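Local structure of RNA-directed RNA polymerase (Infectious pancreatic necrosis virus, 3ZED) at residues A173-P187 and L403-M415. The protein probably acts as the viral RNA-dependent RNA polymerase, copying RNA templates from nucleoside triphosphates, both free and covalently linked to the genome. Residues are numbered along the deposited sequence; the frame is centred on the assembly and turned at random.
With K (potassium ion), chain K.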
loop_
_atom_site.group_PDB
_atom_site.type_symbol
_atom_site.label_atom_id
_atom_site.label_comp_id
_atom_site.label_asym_id
_atom_site.label_seq_id
_atom_site.Cartn_x
_atom_site.Cartn_y
_atom_site.Cartn_z
ATOM N N ALA B 173 -19.288 -5.582 4.943
ATOM C CA ALA B 173 -19.194 -4.422 4.049
ATOM C C ALA B 173 -18.273 -4.741 2.829
ATOM O O ALA B 173 -18.643 -4.420 1.692
ATOM C CB ALA B 173 -18.676 -3.217 4.809
ATOM N N MET B 174 -17.128 -5.439 3.061
ATOM C CA MET B 174 -16.193 -5.861 1.993
ATOM C C MET B 174 -16.892 -6.825 1.039
ATOM O O MET B 174 -16.811 -6.623 -0.173
ATOM C CB MET B 174 -14.901 -6.491 2.555
ATOM C CG MET B 174 -14.118 -5.554 3.457
ATOM S SD MET B 174 -13.572 -3.956 2.694
ATOM C CE MET B 174 -11.999 -4.449 1.999
ATOM N N LYS B 175 -17.607 -7.848 1.582
ATOM C CA LYS B 175 -18.374 -8.808 0.785
ATOM C C LYS B 175 -19.445 -8.068 -0.037
ATOM O O LYS B 175 -19.657 -8.411 -1.196
ATOM C CB LYS B 175 -19.003 -9.888 1.690
ATOM C CG LYS B 175 -19.904 -10.866 0.937
ATOM C CD LYS B 175 -20.472 -11.944 1.842
ATOM C CE LYS B 175 -21.408 -12.879 1.102
ATOM N NZ LYS B 175 -22.783 -12.328 1.034
ATOM N N GLY B 176 -20.091 -7.070 0.568
ATOM C CA GLY B 176 -21.099 -6.231 -0.076
ATOM C C GLY B 176 -20.572 -5.491 -1.291
ATOM O O GLY B 176 -21.242 -5.458 -2.328
ATOM N N VAL B 177 -19.346 -4.931 -1.194
ATOM C CA VAL B 177 -18.670 -4.245 -2.324
ATOM C C VAL B 177 -18.316 -5.286 -3.429
ATOM O O VAL B 177 -18.572 -5.048 -4.613
ATOM C CB VAL B 177 -17.422 -3.413 -1.865
ATOM C CG1 VAL B 177 -16.545 -3.005 -3.048
ATOM C CG2 VAL B 177 -17.838 -2.182 -1.065
ATOM N N ALA B 178 -17.794 -6.454 -3.028
ATOM C CA ALA B 178 -17.398 -7.513 -3.954
ATOM C C ALA B 178 -18.565 -8.200 -4.660
ATOM O O ALA B 178 -18.404 -8.575 -5.826
ATOM C CB ALA B 178 -16.579 -8.572 -3.222
ATOM N N THR B 179 -19.699 -8.449 -3.956
ATOM C CA THR B 179 -20.777 -9.287 -4.502
ATOM C C THR B 179 -22.198 -8.683 -4.436
ATOM O O THR B 179 -23.133 -9.309 -4.930
ATOM C CB THR B 179 -20.802 -10.650 -3.732
ATOM O OG1 THR B 179 -21.219 -10.415 -2.384
ATOM C CG2 THR B 179 -19.445 -11.375 -3.723
ATOM N N GLY B 180 -22.353 -7.520 -3.820
ATOM C CA GLY B 180 -23.667 -6.916 -3.599
ATOM C C GLY B 180 -24.283 -6.143 -4.738
ATOM O O GLY B 180 -24.567 -6.714 -5.778
ATOM N N ARG B 181 -24.490 -4.837 -4.545
ATOM C CA ARG B 181 -25.134 -3.955 -5.528
ATOM C C ARG B 181 -24.377 -3.897 -6.868
ATOM O O ARG B 181 -25.004 -3.746 -7.919
ATOM C CB ARG B 181 -25.287 -2.533 -4.951
ATOM C CG ARG B 181 -23.974 -1.794 -4.642
ATOM C CD ARG B 181 -24.281 -0.352 -4.259
ATOM N NE ARG B 181 -23.083 0.453 -4.047
ATOM C CZ ARG B 181 -22.459 1.149 -4.996
ATOM N NH1 ARG B 181 -22.908 1.131 -6.243
ATOM N NH2 ARG B 181 -21.371 1.848 -4.707
ATOM N N ASN B 182 -23.034 -3.996 -6.820
ATOM C CA ASN B 182 -22.193 -3.893 -7.998
ATOM C C ASN B 182 -21.107 -4.977 -7.936
ATOM O O ASN B 182 -19.963 -4.696 -7.556
ATOM C CB ASN B 182 -21.613 -2.455 -8.099
ATOM C CG ASN B 182 -20.826 -2.209 -9.361
ATOM O OD1 ASN B 182 -21.237 -2.574 -10.459
ATOM N ND2 ASN B 182 -19.645 -1.644 -9.219
ATOM N N PRO B 183 -21.465 -6.239 -8.291
ATOM C CA PRO B 183 -20.479 -7.334 -8.238
ATOM C C PRO B 183 -19.230 -7.079 -9.068
ATOM O O PRO B 183 -19.289 -6.472 -10.138
ATOM C CB PRO B 183 -21.262 -8.537 -8.798
ATOM C CG PRO B 183 -22.692 -8.214 -8.533
ATOM C CD PRO B 183 -22.776 -6.735 -8.778
ATOM N N ASN B 184 -18.089 -7.562 -8.560
ATOM C CA ASN B 184 -16.784 -7.428 -9.200
ATOM C C ASN B 184 -16.788 -7.995 -10.589
ATOM O O ASN B 184 -17.511 -8.952 -10.870
ATOM C CB ASN B 184 -15.707 -8.127 -8.377
ATOM C CG ASN B 184 -15.408 -7.463 -7.071
ATOM O OD1 ASN B 184 -15.833 -6.334 -6.809
ATOM N ND2 ASN B 184 -14.700 -8.166 -6.211
ATOM N N LYS B 185 -15.980 -7.400 -11.466
ATOM C CA LYS B 185 -15.806 -7.896 -12.834
ATOM C C LYS B 185 -14.334 -8.057 -13.128
ATOM O O LYS B 185 -13.529 -7.206 -12.760
ATOM C CB LYS B 185 -16.448 -6.961 -13.865
ATOM C CG LYS B 185 -17.964 -6.955 -13.826
ATOM C CD LYS B 185 -18.534 -5.950 -14.773
ATOM C CE LYS B 185 -20.045 -6.075 -14.769
ATOM N NZ LYS B 185 -20.638 -5.276 -15.852
ATOM N N THR B 186 -13.974 -9.130 -13.797
ATOM C CA THR B 186 -12.590 -9.329 -14.211
ATOM C C THR B 186 -12.301 -8.336 -15.352
ATOM O O THR B 186 -13.244 -7.983 -16.078
ATOM C CB THR B 186 -12.368 -10.787 -14.689
ATOM O OG1 THR B 186 -13.183 -11.032 -15.848
ATOM C CG2 THR B 186 -12.649 -11.813 -13.600
ATOM N N PRO B 187 -11.031 -7.948 -15.604
ATOM C CA PRO B 187 -10.744 -7.105 -16.790
ATOM C C PRO B 187 -11.319 -7.675 -18.107
ATOM O O PRO B 187 -11.793 -6.900 -18.946
ATOM C CB PRO B 187 -9.219 -7.092 -16.835
ATOM C CG PRO B 187 -8.808 -7.261 -15.396
ATOM C CD PRO B 187 -9.796 -8.248 -14.843
ATOM N N LEU B 403 -11.992 4.844 -4.807
ATOM C CA LEU B 403 -12.652 3.554 -4.957
ATOM C C LEU B 403 -13.320 3.248 -3.638
ATOM O O LEU B 403 -12.799 3.632 -2.582
ATOM C CB LEU B 403 -11.670 2.437 -5.354
ATOM C CG LEU B 403 -10.812 2.655 -6.614
ATOM C CD1 LEU B 403 -9.996 1.417 -6.918
ATOM C CD2 LEU B 403 -11.654 3.110 -7.821
ATOM N N GLU B 404 -14.514 2.665 -3.686
ATOM C CA GLU B 404 -15.215 2.378 -2.454
ATOM C C GLU B 404 -14.635 1.101 -1.885
ATOM O O GLU B 404 -14.765 0.057 -2.511
ATOM C CB GLU B 404 -16.733 2.286 -2.687
ATOM C CG GLU B 404 -17.498 1.849 -1.449
ATOM C CD GLU B 404 -18.995 1.646 -1.595
ATOM O OE1 GLU B 404 -19.460 1.319 -2.711
ATOM O OE2 GLU B 404 -19.699 1.778 -0.570
ATOM N N LYS B 405 -13.965 1.205 -0.715
ATOM C CA LYS B 405 -13.330 0.085 -0.005
ATOM C C LYS B 405 -12.508 -0.685 -1.015
ATOM O O LYS B 405 -12.734 -1.881 -1.193
ATOM C CB LYS B 405 -14.402 -0.810 0.679
ATOM C CG LYS B 405 -15.142 -0.094 1.798
ATOM C CD LYS B 405 -16.395 -0.827 2.231
ATOM C CE LYS B 405 -17.171 -0.010 3.231
ATOM N NZ LYS B 405 -18.135 0.919 2.574
ATOM N N GLY B 406 -11.660 0.060 -1.742
ATOM C CA GLY B 406 -10.837 -0.366 -2.876
ATOM C C GLY B 406 -10.569 -1.845 -3.082
ATOM O O GLY B 406 -11.026 -2.433 -4.066
ATOM N N GLU B 407 -9.785 -2.430 -2.158
ATOM C CA GLU B 407 -9.321 -3.823 -2.101
ATOM C C GLU B 407 -10.428 -4.868 -2.381
ATOM O O GLU B 407 -10.156 -5.879 -3.029
ATOM C CB GLU B 407 -8.698 -4.110 -0.719
ATOM C CG GLU B 407 -7.338 -3.454 -0.493
ATOM C CD GLU B 407 -7.327 -2.063 0.122
ATOM O OE1 GLU B 407 -8.269 -1.280 -0.134
ATOM O OE2 GLU B 407 -6.363 -1.747 0.858
ATOM N N ALA B 408 -11.669 -4.610 -1.919
ATOM C CA ALA B 408 -12.827 -5.513 -2.076
ATOM C C ALA B 408 -13.264 -5.663 -3.539
ATOM O O ALA B 408 -13.936 -6.648 -3.866
ATOM C CB ALA B 408 -14.004 -5.016 -1.228
ATOM N N ASN B 409 -12.897 -4.703 -4.418
ATOM C CA ASN B 409 -13.237 -4.709 -5.860
ATOM C C ASN B 409 -12.259 -5.570 -6.688
ATOM O O ASN B 409 -12.492 -5.822 -7.875
ATOM C CB ASN B 409 -13.226 -3.285 -6.415
ATOM C CG ASN B 409 -14.270 -2.382 -5.815
ATOM O OD1 ASN B 409 -15.438 -2.383 -6.201
ATOM N ND2 ASN B 409 -13.865 -1.557 -4.886
ATOM N N CYS B 410 -11.144 -5.972 -6.074
ATOM C CA CYS B 410 -10.103 -6.727 -6.758
ATOM C C CYS B 410 -10.471 -8.190 -6.986
ATOM O O CYS B 410 -10.930 -8.876 -6.075
ATOM C CB CYS B 410 -8.789 -6.606 -6.000
ATOM S SG CYS B 410 -7.334 -7.073 -6.963
ATOM N N THR B 411 -10.289 -8.651 -8.232
ATOM C CA THR B 411 -10.447 -10.048 -8.609
ATOM C C THR B 411 -9.034 -10.644 -8.734
ATOM O O THR B 411 -8.098 -9.885 -9.029
ATOM C CB THR B 411 -11.232 -10.236 -9.930
ATOM O OG1 THR B 411 -10.428 -9.776 -11.017
ATOM C CG2 THR B 411 -12.610 -9.570 -9.920
ATOM N N PRO B 412 -8.837 -11.986 -8.607
ATOM C CA PRO B 412 -7.489 -12.542 -8.832
ATOM C C PRO B 412 -6.952 -12.154 -10.222
ATOM O O PRO B 412 -5.750 -11.940 -10.371
ATOM C CB PRO B 412 -7.704 -14.052 -8.693
ATOM C CG PRO B 412 -8.922 -14.169 -7.792
ATOM C CD PRO B 412 -9.806 -13.045 -8.254
ATOM N N GLN B 413 -7.866 -11.956 -11.203
ATOM C CA GLN B 413 -7.569 -11.576 -12.586
ATOM C C GLN B 413 -6.998 -10.161 -12.698
ATOM O O GLN B 413 -6.201 -9.919 -13.600
ATOM C CB GLN B 413 -8.804 -11.738 -13.489
ATOM C CG GLN B 413 -9.128 -13.233 -13.811
ATOM C CD GLN B 413 -9.763 -13.985 -12.643
ATOM O OE1 GLN B 413 -10.378 -13.392 -11.738
ATOM N NE2 GLN B 413 -9.591 -15.297 -12.602
ATOM N N HIS B 414 -7.367 -9.241 -11.789
ATOM C CA HIS B 414 -6.770 -7.897 -11.755
ATOM C C HIS B 414 -5.288 -8.011 -11.388
ATOM O O HIS B 414 -4.442 -7.403 -12.044
ATOM C CB HIS B 414 -7.481 -6.988 -10.750
ATOM C CG HIS B 414 -8.795 -6.462 -11.215
ATOM N ND1 HIS B 414 -9.982 -6.983 -10.731
ATOM C CD2 HIS B 414 -9.072 -5.455 -12.080
ATOM C CE1 HIS B 414 -10.947 -6.285 -11.320
ATOM N NE2 HIS B 414 -10.448 -5.352 -12.139
ATOM N N MET B 415 -4.973 -8.827 -10.355
ATOM C CA MET B 415 -3.585 -9.023 -9.933
ATOM C C MET B 415 -2.791 -9.763 -11.011
ATOM O O MET B 415 -1.619 -9.460 -11.215
ATOM C CB MET B 415 -3.511 -9.770 -8.597
ATOM C CG MET B 415 -2.095 -9.969 -8.122
ATOM S SD MET B 415 -2.035 -10.392 -6.394
ATOM C CE MET B 415 -0.329 -10.843 -6.278
HETATM K K K K . -17.469 -4.128 -6.924
HETATM O O HOH W 1 -22.013 0.489 -1.528
HETATM O O HOH W 2 -13.316 -10.592 -6.256
HETATM O O HOH W 3 -14.218 -5.360 -9.967
HETATM O O HOH W 4 -12.662 -4.503 -13.647
#
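Asn184 and Asn409 each point an amide oxygen at the same potassium ion, Asn184 OD1 and Asn409 OD1 both lying 2.8 Å from it. Asn184 ND2 lies in the carbonyl plane of Ala408, on a lone pair of its O (2.9 Å, N-H...O 164°), so metal and hydrogen bond together fix the flip of this amide. The Asn409 amide is held likewise, because its ND2 donates to both Glu404 O and Gly406 O in the residues just before it. Val177 O and Asn182 O, from the end of helix 164-179 and the turn after it, add two further ligands, and Gly512 O and Asn514 OD1 complete a six-residue cation site that ties three parts of the palm region together. Beside the ion, Val177 has CG1 anti to its backbone N (chi1 166°), which places this methyl 3.7 Å from Ala408 CB and CG2 against CD of Lys405. Met174, bent at chi2 and chi3, curls CE back to 3.8 Å from Ala408 CB. At one flank Arg181 NH2 forms a salt bridge to Glu404 OE1 (2.8 Å), on the syn side of the carboxylate but tilted out of its plane, the guanidinium and carboxylate planes 37° apart; a water joins Arg181 NE to Glu404 OE2, and Glu508 is a second acidic partner of NH2. At the other flank Pro187 CD sits over the centre of one His414 ring face, 4.0 Å from the centroid, in a CH-pi contact, while His414 ND1 accepts from Thr411 N and, in return, His414 N donates to Thr411 OG1, the reciprocal pair of a capping box starting helix 412-426.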